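Local coordinates for protein probable enoyl-CoA hydratase/isomerase (Pseudomonas aeruginosa, PDB 7BOR) that binds coenzyme A in a crotonase fold and probably acts as a delta(3)-delta(2)-enoyl-CoA isomerase, at residues 26-29 with 30-33; 78-81 with 82-85; 101-105 with 106-110. All coordinates share one frame; numbering follows the deposited sequence.

Contact 1: residues 26-29 with 30-33. With COA (coenzyme A), chain C.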
ATOM      1  N   ALA A  26      -7.057  -8.806   5.114  1.00 35.15           N
ATOM      2  CA  ALA A  26      -6.920  -7.761   6.133  1.00 36.91           C
ATOM      3  C   ALA A  26      -5.599  -7.920   6.860  1.00 35.32           C
ATOM      4  O   ALA A  26      -5.209  -9.034   7.217  1.00 39.30           O
ATOM      5  CB  ALA A  26      -8.088  -7.817   7.109  1.00 36.62           C
ATOM      6  N   LEU A  27      -4.884  -6.818   7.035  1.00 34.76           N
ATOM      7  CA  LEU A  27      -3.492  -6.881   7.459  1.00 35.75           C
ATOM      8  C   LEU A  27      -3.355  -6.837   8.982  1.00 37.78           C
ATOM      9  O   LEU A  27      -3.640  -5.807   9.609  1.00 32.70           O
ATOM     10  CB  LEU A  27      -2.704  -5.727   6.849  1.00 33.74           C
ATOM     11  CG  LEU A  27      -2.690  -5.658   5.318  1.00 32.54           C
ATOM     12  CD1 LEU A  27      -2.169  -4.334   4.913  1.00 34.35           C
ATOM     13  CD2 LEU A  27      -1.792  -6.743   4.856  1.00 30.26           C
ATOM     14  N   THR A  28      -2.812  -7.916   9.540  1.00 39.85           N
ATOM     15  CA  THR A  28      -2.521  -8.068  10.966  1.00 40.04           C
ATOM     16  C   THR A  28      -1.107  -7.609  11.332  1.00 42.47           C
ATOM     17  O   THR A  28      -0.252  -7.372  10.474  1.00 41.09           O
ATOM     18  CB  THR A  28      -2.683  -9.528  11.375  1.00 39.52           C
ATOM     19  OG1 THR A  28      -1.613 -10.271  10.781  1.00 41.20           O
ATOM     20  CG2 THR A  28      -4.057 -10.055  10.929  1.00 35.53           C
ATOM     21  N   ARG A  29      -0.866  -7.461  12.643  1.00 36.32           N
ATOM     22  CA  ARG A  29       0.464  -7.045  13.096  1.00 43.02           C
ATOM     23  C   ARG A  29       1.541  -8.007  12.597  1.00 39.58           C
ATOM     24  O   ARG A  29       2.658  -7.593  12.276  1.00 37.55           O
ATOM     25  CB  ARG A  29       0.488  -6.956  14.628  1.00 38.95           C
ATOM     26  CG  ARG A  29      -0.285  -5.772  15.262  1.00 43.75           C
ATOM     27  CD  ARG A  29      -0.214  -5.817  16.815  1.00 49.65           C
ATOM     28  NE  ARG A  29      -0.928  -6.983  17.370  1.00 53.31           N
ATOM     29  CZ  ARG A  29      -2.133  -6.938  17.953  1.00 57.05           C
ATOM     30  NH1 ARG A  29      -2.773  -5.777  18.089  1.00 55.30           N
ATOM     31  NH2 ARG A  29      -2.704  -8.059  18.420  1.00 57.61           N
ATOM     32  N   ALA A  30       1.225  -9.300  12.525  1.00 41.90           N
ATOM     33  CA  ALA A  30       2.207 -10.286  12.091  1.00 45.33           C
ATOM     34  C   ALA A  30       2.430 -10.226  10.575  1.00 42.38           C
ATOM     35  O   ALA A  30       3.528 -10.530  10.087  1.00 40.83           O
ATOM     36  CB  ALA A  30       1.753 -11.688  12.524  1.00 45.08           C
ATOM     37  N   MET A  31       1.425  -9.790   9.822  1.00 41.17           N
ATOM     38  CA  MET A  31       1.625  -9.606   8.388  1.00 39.62           C
ATOM     39  C   MET A  31       2.474  -8.390   8.121  1.00 38.46           C
ATOM     40  O   MET A  31       3.429  -8.454   7.335  1.00 41.34           O
ATOM     41  CB  MET A  31       0.276  -9.507   7.701  1.00 39.60           C
ATOM     42  CG  MET A  31      -0.440 -10.853   7.666  1.00 39.11           C
ATOM     43  SD  MET A  31      -2.186 -10.647   7.433  1.00 34.55           S
ATOM     44  CE  MET A  31      -2.216 -10.360   5.643  1.00 39.82           C
ATOM     45  N   TYR A  32       2.194  -7.288   8.822  1.00 32.69           N
ATOM     46  CA  TYR A  32       3.016  -6.105   8.662  1.00 33.19           C
ATOM     47  C   TYR A  32       4.465  -6.401   9.009  1.00 39.20           C
ATOM     48  O   TYR A  32       5.397  -5.863   8.388  1.00 34.90           O
ATOM     49  CB  TYR A  32       2.499  -4.994   9.564  1.00 39.41           C
ATOM     50  CG  TYR A  32       1.242  -4.319   9.134  1.00 35.09           C
ATOM     51  CD1 TYR A  32       1.188  -3.665   7.922  1.00 37.96           C
ATOM     52  CD2 TYR A  32       0.140  -4.249   9.968  1.00 35.65           C
ATOM     53  CE1 TYR A  32       0.049  -2.979   7.520  1.00 33.89           C
ATOM     54  CE2 TYR A  32      -1.004  -3.569   9.571  1.00 37.35           C
ATOM     55  CZ  TYR A  32      -1.029  -2.935   8.327  1.00 33.31           C
ATOM     56  OH  TYR A  32      -2.113  -2.234   7.896  1.00 33.77           O
ATOM     57  N   SER A  33       4.671  -7.180  10.082  1.00 41.66           N
ATOM     58  CA  SER A  33       6.023  -7.486  10.533  1.00 43.77           C
ATOM     59  C   SER A  33       6.755  -8.343   9.507  1.00 39.30           C
ATOM     60  O   SER A  33       7.915  -8.060   9.187  1.00 42.59           O
ATOM     61  CB  SER A  33       5.962  -8.161  11.914  1.00 42.96           C
ATOM     62  OG  SER A  33       5.635  -7.197  12.917  1.00 45.61           O
TER
HETATM   63  N1A COA C 301     -10.630  -6.083   9.308  1.00 39.74           N
HETATM   64  C2A COA C 301     -11.134  -7.154   9.982  1.00 46.38           C
HETATM   65  N3A COA C 301     -11.941  -8.069   9.365  1.00 42.56           N
HETATM   66  C4A COA C 301     -12.197  -7.872   8.061  1.00 50.01           C
HETATM   67  C5A COA C 301     -11.706  -6.821   7.372  1.00 47.55           C
HETATM   68  C6A COA C 301     -10.906  -5.903   8.020  1.00 40.25           C
HETATM   69  N6A COA C 301     -10.274  -4.713   7.432  1.00 38.35           N
HETATM   70  N7A COA C 301     -12.144  -6.886   6.084  1.00 46.91           N
HETATM   71  C8A COA C 301     -12.924  -7.981   5.953  1.00 52.42           C
HETATM   72  N9A COA C 301     -12.935  -8.526   7.165  1.00 50.98           N
HETATM   73  C1B COA C 301     -13.669  -9.794   7.352  1.00 54.33           C
HETATM   74  C2B COA C 301     -15.252  -9.618   7.622  1.00 56.91           C
HETATM   75  O2B COA C 301     -15.428  -9.129   9.011  1.00 53.67           O
HETATM   76  C3B COA C 301     -15.650 -10.837   7.390  1.00 58.38           C
HETATM   77  O3B COA C 301     -15.308 -11.728   8.532  1.00 60.63           O
HETATM   78  P3B COA C 301     -16.093 -13.122   8.812  1.00 68.58           P
HETATM   79  O7A COA C 301     -16.370 -13.869   7.523  1.00 68.59           O
HETATM   80  O8A COA C 301     -17.378 -12.769   9.511  1.00 60.32           O
HETATM   81  O9A COA C 301     -15.195 -13.968   9.666  1.00 66.88           O
HETATM   82  C4B COA C 301     -14.816 -11.378   6.202  1.00 53.87           C
HETATM   83  O4B COA C 301     -13.492 -10.594   6.323  1.00 56.24           O
HETATM   84  C5B COA C 301     -15.389 -11.158   4.929  1.00 53.87           C
HETATM   85  O5B COA C 301     -15.424  -9.775   4.775  1.00 53.17           O
HETATM   86  P1A COA C 301     -16.762  -9.090   4.135  1.00 56.63           P
HETATM   87  O1A COA C 301     -16.846  -7.611   4.456  1.00 55.96           O
HETATM   88  O2A COA C 301     -18.050  -9.753   4.568  1.00 58.78           O
HETATM   89  O3A COA C 301     -16.597  -9.349   2.515  1.00 57.37           O
HETATM   90  P2A COA C 301     -17.256  -8.227   1.501  1.00 55.48           P
HETATM   91  O4A COA C 301     -17.135  -8.783   0.085  1.00 51.06           O
HETATM   92  O5A COA C 301     -18.656  -8.026   1.998  1.00 54.72           O
HETATM   93  O6A COA C 301     -16.501  -6.755   1.661  1.00 46.27           O
HETATM   94  CBP COA C 301     -14.694  -5.179   1.674  1.00 47.46           C
HETATM   95  CCP COA C 301     -15.175  -6.575   1.135  1.00 49.84           C
HETATM   96  CDP COA C 301     -13.131  -5.086   1.551  1.00 40.58           C
HETATM   97  CEP COA C 301     -15.346  -4.033   0.862  1.00 42.18           C
HETATM   98  CAP COA C 301     -15.211  -5.162   3.149  1.00 46.66           C
HETATM   99  OAP COA C 301     -14.725  -6.312   3.771  1.00 44.37           O
HETATM  100  C9P COA C 301     -14.704  -3.963   3.950  1.00 50.46           C
HETATM  101  O9P COA C 301     -15.141  -2.860   3.796  1.00 50.98           O
HETATM  102  N8P COA C 301     -13.658  -4.269   4.948  1.00 47.67           N
HETATM  103  C7P COA C 301     -13.062  -3.225   5.786  1.00 46.83           C
HETATM  104  C6P COA C 301     -12.367  -2.136   4.916  1.00 41.58           C
HETATM  105  C5P COA C 301     -11.759  -1.116   5.932  1.00 40.81           C
HETATM  106  O5P COA C 301     -12.423  -0.335   6.519  1.00 38.19           O
HETATM  107  N4P COA C 301     -10.321  -1.152   6.132  1.00 39.72           N
HETATM  108  C3P COA C 301      -9.718  -0.267   7.097  1.00 44.58           C
HETATM  109  C2P COA C 301      -9.563   1.117   6.523  1.00 43.39           C
HETATM  110  S1P COA C 301      -8.771   2.041   7.859  1.00 57.94           S

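Contact 2: residues 78-81 with 82-85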
ATOM      1  N   ASP A  78       5.786   3.745  16.121  1.00 48.48           N
ATOM      2  CA  ASP A  78       6.453   2.606  16.742  1.00 45.95           C
ATOM      3  C   ASP A  78       5.412   1.499  16.863  1.00 47.61           C
ATOM      4  O   ASP A  78       4.706   1.388  17.860  1.00 44.73           O
ATOM      5  CB  ASP A  78       7.076   3.046  18.072  1.00 46.88           C
ATOM      6  CG  ASP A  78       8.115   4.172  17.870  1.00 52.27           C
ATOM      7  OD1 ASP A  78       9.186   3.867  17.280  1.00 50.11           O
ATOM      8  OD2 ASP A  78       7.833   5.350  18.237  1.00 50.37           O
ATOM      9  N   SER A  79       5.315   0.698  15.806  1.00 36.56           N
ATOM     10  CA  SER A  79       4.333  -0.364  15.644  1.00 41.90           C
ATOM     11  C   SER A  79       4.716  -1.168  14.407  1.00 40.74           C
ATOM     12  O   SER A  79       5.504  -0.697  13.576  1.00 38.07           O
ATOM     13  CB  SER A  79       2.908   0.197  15.470  1.00 48.43           C
ATOM     14  OG  SER A  79       2.835   1.178  14.421  1.00 43.80           O
ATOM     15  N   PRO A  80       4.160  -2.367  14.260  1.00 34.67           N
ATOM     16  CA  PRO A  80       4.360  -3.115  13.010  1.00 38.55           C
ATOM     17  C   PRO A  80       3.876  -2.364  11.772  1.00 39.11           C
ATOM     18  O   PRO A  80       4.601  -2.321  10.770  1.00 36.77           O
ATOM     19  CB  PRO A  80       3.566  -4.412  13.246  1.00 40.43           C
ATOM     20  CG  PRO A  80       3.496  -4.535  14.795  1.00 41.79           C
ATOM     21  CD  PRO A  80       3.388  -3.122  15.261  1.00 37.70           C
ATOM     22  N   VAL A  81       2.707  -1.721  11.813  1.00 36.73           N
ATOM     23  CA  VAL A  81       2.281  -0.984  10.622  1.00 39.50           C
ATOM     24  C   VAL A  81       3.258   0.155  10.320  1.00 40.32           C
ATOM     25  O   VAL A  81       3.671   0.355   9.172  1.00 35.67           O
ATOM     26  CB  VAL A  81       0.818  -0.500  10.757  1.00 37.83           C
ATOM     27  CG1 VAL A  81       0.663   0.522  11.828  1.00 41.09           C
ATOM     28  CG2 VAL A  81       0.318   0.056   9.391  1.00 41.05           C
ATOM     29  N   GLY A  82       3.704   0.867  11.347  1.00 35.25           N
ATOM     30  CA  GLY A  82       4.672   1.918  11.131  1.00 34.52           C
ATOM     31  C   GLY A  82       5.973   1.413  10.544  1.00 34.71           C
ATOM     32  O   GLY A  82       6.600   2.094   9.723  1.00 33.61           O
ATOM     33  N   ARG A  83       6.408   0.221  10.957  1.00 35.84           N
ATOM     34  CA  ARG A  83       7.643  -0.348  10.418  1.00 36.02           C
ATOM     35  C   ARG A  83       7.442  -0.805   8.978  1.00 36.88           C
ATOM     36  O   ARG A  83       8.353  -0.660   8.143  1.00 36.04           O
ATOM     37  CB  ARG A  83       8.124  -1.512  11.293  1.00 40.45           C
ATOM     38  CG  ARG A  83       8.691  -1.042  12.643  1.00 35.10           C
ATOM     39  CD  ARG A  83       9.289  -2.173  13.517  1.00 39.09           C
ATOM     40  NE  ARG A  83       8.316  -3.072  14.123  1.00 42.20           N
ATOM     41  CZ  ARG A  83       7.679  -2.821  15.260  1.00 42.16           C
ATOM     42  NH1 ARG A  83       7.912  -1.692  15.890  1.00 41.97           N
ATOM     43  NH2 ARG A  83       6.828  -3.704  15.770  1.00 39.92           N
ATOM     44  N   PHE A  84       6.248  -1.332   8.657  1.00 34.83           N
ATOM     45  CA  PHE A  84       5.969  -1.639   7.255  1.00 37.21           C
ATOM     46  C   PHE A  84       5.981  -0.362   6.417  1.00 34.15           C
ATOM     47  O   PHE A  84       6.619  -0.313   5.360  1.00 34.82           O
ATOM     48  CB  PHE A  84       4.643  -2.351   7.081  1.00 38.39           C
ATOM     49  CG  PHE A  84       4.191  -2.377   5.651  1.00 40.19           C
ATOM     50  CD1 PHE A  84       4.905  -3.119   4.707  1.00 38.34           C
ATOM     51  CD2 PHE A  84       3.087  -1.639   5.244  1.00 39.63           C
ATOM     52  CE1 PHE A  84       4.513  -3.140   3.387  1.00 30.97           C
ATOM     53  CE2 PHE A  84       2.663  -1.661   3.901  1.00 35.10           C
ATOM     54  CZ  PHE A  84       3.383  -2.403   2.977  1.00 39.19           C
ATOM     55  N   MET A  85       5.329   0.701   6.900  1.00 33.70           N
ATOM     56  CA  MET A  85       5.300   1.951   6.136  1.00 32.05           C
ATOM     57  C   MET A  85       6.699   2.482   5.880  1.00 38.14           C
ATOM     58  O   MET A  85       7.024   2.921   4.761  1.00 31.59           O
ATOM     59  CB  MET A  85       4.477   3.017   6.869  1.00 36.83           C
ATOM     60  CG  MET A  85       2.956   2.828   6.787  1.00 37.84           C
ATOM     61  SD  MET A  85       2.066   4.184   7.614  1.00 39.15           S
ATOM     62  CE  MET A  85       1.421   3.267   8.952  1.00 34.32           C
TER

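Contact 3: residues 101-105 with 106-110. With COA (coenzyme A), chain C.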
ATOM      1  N   GLY A 101      -9.503  -6.810  -7.114  1.00 30.23           N
ATOM      2  CA  GLY A 101     -10.520  -6.771  -6.098  1.00 35.19           C
ATOM      3  C   GLY A 101     -10.382  -5.555  -5.200  1.00 32.69           C
ATOM      4  O   GLY A 101     -10.074  -4.467  -5.666  1.00 27.97           O
ATOM      5  N   PRO A 102     -10.675  -5.699  -3.911  1.00 34.18           N
ATOM      6  CA  PRO A 102     -10.580  -4.534  -3.014  1.00 28.43           C
ATOM      7  C   PRO A 102      -9.143  -4.186  -2.703  1.00 26.74           C
ATOM      8  O   PRO A 102      -8.272  -5.050  -2.581  1.00 24.40           O
ATOM      9  CB  PRO A 102     -11.346  -4.966  -1.765  1.00 34.94           C
ATOM     10  CG  PRO A 102     -11.305  -6.452  -1.779  1.00 39.10           C
ATOM     11  CD  PRO A 102     -11.282  -6.870  -3.248  1.00 34.89           C
ATOM     12  N   ALA A 103      -8.911  -2.875  -2.602  1.00 27.46           N
ATOM     13  CA  ALA A 103      -7.683  -2.249  -2.148  1.00 24.90           C
ATOM     14  C   ALA A 103      -8.149  -1.062  -1.300  1.00 28.04           C
ATOM     15  O   ALA A 103      -8.436   0.017  -1.839  1.00 26.88           O
ATOM     16  CB  ALA A 103      -6.797  -1.793  -3.287  1.00 23.64           C
ATOM     17  N   VAL A 104      -8.241  -1.267   0.027  1.00 27.70           N
ATOM     18  CA  VAL A 104      -8.926  -0.326   0.911  1.00 23.96           C
ATOM     19  C   VAL A 104      -7.961   0.231   1.942  1.00 29.08           C
ATOM     20  O   VAL A 104      -7.135  -0.496   2.502  1.00 28.19           O
ATOM     21  CB  VAL A 104     -10.100  -1.000   1.611  1.00 30.23           C
ATOM     22  CG1 VAL A 104     -10.878   0.038   2.453  1.00 30.82           C
ATOM     23  CG2 VAL A 104     -10.991  -1.618   0.564  1.00 26.12           C
ATOM     24  N   GLY A 105      -8.080   1.515   2.206  1.00 25.13           N
ATOM     25  CA  GLY A 105      -7.261   2.082   3.271  1.00 25.63           C
ATOM     26  C   GLY A 105      -5.812   2.035   2.841  1.00 27.43           C
ATOM     27  O   GLY A 105      -5.459   2.530   1.765  1.00 26.48           O
ATOM     28  N   ILE A 106      -4.950   1.437   3.669  1.00 26.35           N
ATOM     29  CA  ILE A 106      -3.549   1.263   3.292  1.00 27.91           C
ATOM     30  C   ILE A 106      -3.417   0.372   2.062  1.00 26.34           C
ATOM     31  O   ILE A 106      -2.343   0.340   1.433  1.00 29.19           O
ATOM     32  CB  ILE A 106      -2.740   0.719   4.503  1.00 27.14           C
ATOM     33  CG1 ILE A 106      -1.226   0.849   4.247  1.00 31.65           C
ATOM     34  CG2 ILE A 106      -3.155  -0.704   4.829  1.00 28.70           C
ATOM     35  CD1 ILE A 106      -0.359   0.869   5.515  1.00 31.71           C
ATOM     36  N   GLY A 107      -4.496  -0.324   1.674  1.00 28.47           N
ATOM     37  CA  GLY A 107      -4.485  -1.059   0.397  1.00 26.87           C
ATOM     38  C   GLY A 107      -4.309  -0.134  -0.796  1.00 27.17           C
ATOM     39  O   GLY A 107      -3.621  -0.469  -1.770  1.00 27.70           O
ATOM     40  N   THR A 108      -4.889   1.064  -0.713  1.00 26.47           N
ATOM     41  CA  THR A 108      -4.678   2.085  -1.729  1.00 24.11           C
ATOM     42  C   THR A 108      -3.459   2.927  -1.419  1.00 26.35           C
ATOM     43  O   THR A 108      -2.632   3.159  -2.305  1.00 22.34           O
ATOM     44  CB  THR A 108      -5.921   2.961  -1.851  1.00 27.64           C
ATOM     45  OG1 THR A 108      -6.956   2.183  -2.457  1.00 23.32           O
ATOM     46  CG2 THR A 108      -5.653   4.222  -2.685  1.00 18.61           C
ATOM     47  N   THR A 109      -3.294   3.384  -0.161  1.00 23.77           N
ATOM     48  CA  THR A 109      -2.222   4.339   0.045  1.00 21.57           C
ATOM     49  C   THR A 109      -0.847   3.713  -0.172  1.00 21.29           C
ATOM     50  O   THR A 109       0.097   4.429  -0.486  1.00 24.75           O
ATOM     51  CB  THR A 109      -2.294   5.004   1.454  1.00 23.96           C
ATOM     52  OG1 THR A 109      -2.153   4.020   2.467  1.00 22.14           O
ATOM     53  CG2 THR A 109      -3.588   5.740   1.616  1.00 25.03           C
ATOM     54  N   LEU A 110      -0.675   2.407   0.045  1.00 25.52           N
ATOM     55  CA  LEU A 110       0.670   1.875  -0.128  1.00 23.32           C
ATOM     56  C   LEU A 110       1.080   1.923  -1.588  1.00 26.88           C
ATOM     57  O   LEU A 110       2.284   2.016  -1.911  1.00 22.61           O
ATOM     58  CB  LEU A 110       0.762   0.466   0.405  1.00 23.18           C
ATOM     59  CG  LEU A 110       0.095  -0.678  -0.357  1.00 26.61           C
ATOM     60  CD1 LEU A 110       1.078  -1.226  -1.442  1.00 26.02           C
ATOM     61  CD2 LEU A 110      -0.377  -1.759   0.620  1.00 27.57           C
TER
HETATM   62  N1A COA C 301     -10.630  -6.083   9.308  1.00 39.74           N
HETATM   63  C2A COA C 301     -11.134  -7.154   9.982  1.00 46.38           C
HETATM   64  N3A COA C 301     -11.941  -8.069   9.365  1.00 42.56           N
HETATM   65  C4A COA C 301     -12.197  -7.872   8.061  1.00 50.01           C
HETATM   66  C5A COA C 301     -11.706  -6.821   7.372  1.00 47.55           C
HETATM   67  C6A COA C 301     -10.906  -5.903   8.020  1.00 40.25           C
HETATM   68  N6A COA C 301     -10.274  -4.713   7.432  1.00 38.35           N
HETATM   69  N7A COA C 301     -12.144  -6.886   6.084  1.00 46.91           N
HETATM   70  C8A COA C 301     -12.924  -7.981   5.953  1.00 52.42           C
HETATM   71  N9A COA C 301     -12.935  -8.526   7.165  1.00 50.98           N
HETATM   72  C1B COA C 301     -13.669  -9.794   7.352  1.00 54.33           C
HETATM   73  C2B COA C 301     -15.252  -9.618   7.622  1.00 56.91           C
HETATM   74  O2B COA C 301     -15.428  -9.129   9.011  1.00 53.67           O
HETATM   75  C3B COA C 301     -15.650 -10.837   7.390  1.00 58.38           C
HETATM   76  O3B COA C 301     -15.308 -11.728   8.532  1.00 60.63           O
HETATM   77  P3B COA C 301     -16.093 -13.122   8.812  1.00 68.58           P
HETATM   78  O7A COA C 301     -16.370 -13.869   7.523  1.00 68.59           O
HETATM   79  O8A COA C 301     -17.378 -12.769   9.511  1.00 60.32           O
HETATM   80  O9A COA C 301     -15.195 -13.968   9.666  1.00 66.88           O
HETATM   81  C4B COA C 301     -14.816 -11.378   6.202  1.00 53.87           C
HETATM   82  O4B COA C 301     -13.492 -10.594   6.323  1.00 56.24           O
HETATM   83  C5B COA C 301     -15.389 -11.158   4.929  1.00 53.87           C
HETATM   84  O5B COA C 301     -15.424  -9.775   4.775  1.00 53.17           O
HETATM   85  P1A COA C 301     -16.762  -9.090   4.135  1.00 56.63           P
HETATM   86  O1A COA C 301     -16.846  -7.611   4.456  1.00 55.96           O
HETATM   87  O2A COA C 301     -18.050  -9.753   4.568  1.00 58.78           O
HETATM   88  O3A COA C 301     -16.597  -9.349   2.515  1.00 57.37           O
HETATM   89  P2A COA C 301     -17.256  -8.227   1.501  1.00 55.48           P
HETATM   90  O4A COA C 301     -17.135  -8.783   0.085  1.00 51.06           O
HETATM   91  O5A COA C 301     -18.656  -8.026   1.998  1.00 54.72           O
HETATM   92  O6A COA C 301     -16.501  -6.755   1.661  1.00 46.27           O
HETATM   93  CBP COA C 301     -14.694  -5.179   1.674  1.00 47.46           C
HETATM   94  CCP COA C 301     -15.175  -6.575   1.135  1.00 49.84           C
HETATM   95  CDP COA C 301     -13.131  -5.086   1.551  1.00 40.58           C
HETATM   96  CEP COA C 301     -15.346  -4.033   0.862  1.00 42.18           C
HETATM   97  CAP COA C 301     -15.211  -5.162   3.149  1.00 46.66           C
HETATM   98  OAP COA C 301     -14.725  -6.312   3.771  1.00 44.37           O
HETATM   99  C9P COA C 301     -14.704  -3.963   3.950  1.00 50.46           C
HETATM  100  O9P COA C 301     -15.141  -2.860   3.796  1.00 50.98           O
HETATM  101  N8P COA C 301     -13.658  -4.269   4.948  1.00 47.67           N
HETATM  102  C7P COA C 301     -13.062  -3.225   5.786  1.00 46.83           C
HETATM  103  C6P COA C 301     -12.367  -2.136   4.916  1.00 41.58           C
HETATM  104  C5P COA C 301     -11.759  -1.116   5.932  1.00 40.81           C
HETATM  105  O5P COA C 301     -12.423  -0.335   6.519  1.00 38.19           O
HETATM  106  N4P COA C 301     -10.321  -1.152   6.132  1.00 39.72           N
HETATM  107  C3P COA C 301      -9.718  -0.267   7.097  1.00 44.58           C
HETATM  108  C2P COA C 301      -9.563   1.117   6.523  1.00 43.39           C
HETATM  109  S1P COA C 301      -8.771   2.041   7.859  1.00 57.94           S

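Contact 1: residues 26-29 with 30-33
Thr28 and Met31 hold each other across the first turn of helix 29-44. The threonine sits at the N-cap with OG1 lodged between its own N and carbonyl carbon (chi1 70°), and that rotation turns OG1 to the backbone of Met31, whose N donates to it at 3.2 Å. In return Met31, with CG beside its backbone N (chi1 -72°) and chi2 extended, brings its sulfur to the cap, where Thr28 N points almost straight at SD in a weak bond of 3.5 Å. Thr28 O, meanwhile, accepts the first full helical bond, from Tyr32 N at 3.0 Å. A bend at chi3 then turns Met31 CE to Leu27 CD2 at 3.7 Å, the two chains crossing near a right angle. Leu27 also sets CB over one face of the Tyr32 ring, 4.0 Å from the centroid, a CH-pi contact, while CD1 reaches the OH end. That hydroxyl is hydrogen-bonded to Asn64 OD1, tying the helix to the CoA-binding loop. Two residues before the cap, Ala26 CB rests on adenine carbon C6A of coenzyme A at 3.5 Å. Thr28 and Met31 form a capping box in which the weak return bond goes to a sulfur, beside the CoA site of a crotonase fold.

Contact 2: residues 78-81 with 82-85
Ser79 O, Pro80 O and Val81 O accept in succession from the backbone N of Arg83, Phe84 and Met85, three i to i+4 bonds that carry the chain through the first turn of helix 80-90. Ser79 is the N-cap, and proline follows it at the first helical position, where the missing N-H costs the helix no bond. Ser79 OG turns back to the preceding loop, hydrogen-bonded chiefly to the carbonyl of Ser75, with that of Leu76 also within reach.

On the outer side Arg83 folds back along the turn. Its CG lies anti to the carbonyl carbon (chi1 -72°), passing Ser79 O at 3.3 Å, and a bend at chi3 then brings the guanidinium down flat on the start of the helix. Ser79 O stands 3.4 Å above the plane, over the centre of the group; Pro80 N lies over the same face, offset toward the rim. The arginine and the proline ring run side by side, with NH2 coming to 3.5 Å from Pro80 CD. Asp78 is oppositely charged, but its OD1 remains 5.9 Å from Arg83 NH1.

The inner side is apolar. Val81 CG2 presses on Met85 CE at 3.4 Å, closer than carbons usually pack. Phe84 swings its CG anti to the backbone N, chi1 166°, which sends the ring off toward Met35 of helix 29-44.

The chemistry is thus divided by side: a positive group laid over Ser79 O and Pro80 N outside, touching no carboxylate across this turn, and close carbon packing inside. The charge of Arg83 probably polarises the Ser79 carbonyl, but it is the three backbone bonds that hold the helix start.

Contact 3: residues 101-105 with 106-110
Thr108 reaches back from the helix to the strand it follows, its OG1 donating to Ala103 O at 2.7 Å. The hydroxyl lies beside its own backbone N (chi1 -71°), which swings it toward that carbonyl, and it approaches from above the carbonyl plane. This is the tight side of the turn. Gly107 N bonds to Val104 O at 2.8 Å, and Gly107, having no side chain, lets its CA come within 4.3 Å of Ala103 CA. Gly105 is the N-cap and has a positive phi (67°), favourable to glycine, at the turn from strand 102-104 into helix 106-109. Its O is gripped twice: Thr109 N comes in the carbonyl plane at 3.0 Å, and Thr108 N from above that plane at 2.9 Å. Gly107 O, by contrast, is buried without a polar partner, with Ala103 CB 3.8 Å away.

The other side is looser and looks onto the ligand. Val104, pointing away from the helix, puts CG1 anti to the backbone N and 3.6 Å from C6P of coenzyme A, and Pro102 CB touches CDP at 3.8 Å. These are van der Waals contacts alone, a smooth wall along the pantetheine arm. A glycine-rich strand-to-helix turn near the thiol end of coenzyme A, where an acyl group would be attached, is characteristic of the crotonase fold, in which an amide at the helix start probably forms part of the oxyanion hole.

All three contacts are helix starts with an N-cap, and they touch one another. The touching residues of contact 3 are all buried, whereas contacts 1 and 2 are partly buried and each turns a side outward. Contact 1 and contact 3 both line the coenzyme A pocket, at the adenine and the pantetheine arm respectively; contact 2 does not reach the cofactor, the side chain of Val81 staying about 9 Å from it. Ile106 of contact 3 joins the set, packing its CG2 against Tyr32 and Leu27 and its CD1 against Val81 and Met85, while Pro80 of contact 2 fits against Arg29 and Ser33. The N-cap residues differ: threonine paired with sulfur, serine bonded to the preceding loop, and glycine among backbone atoms.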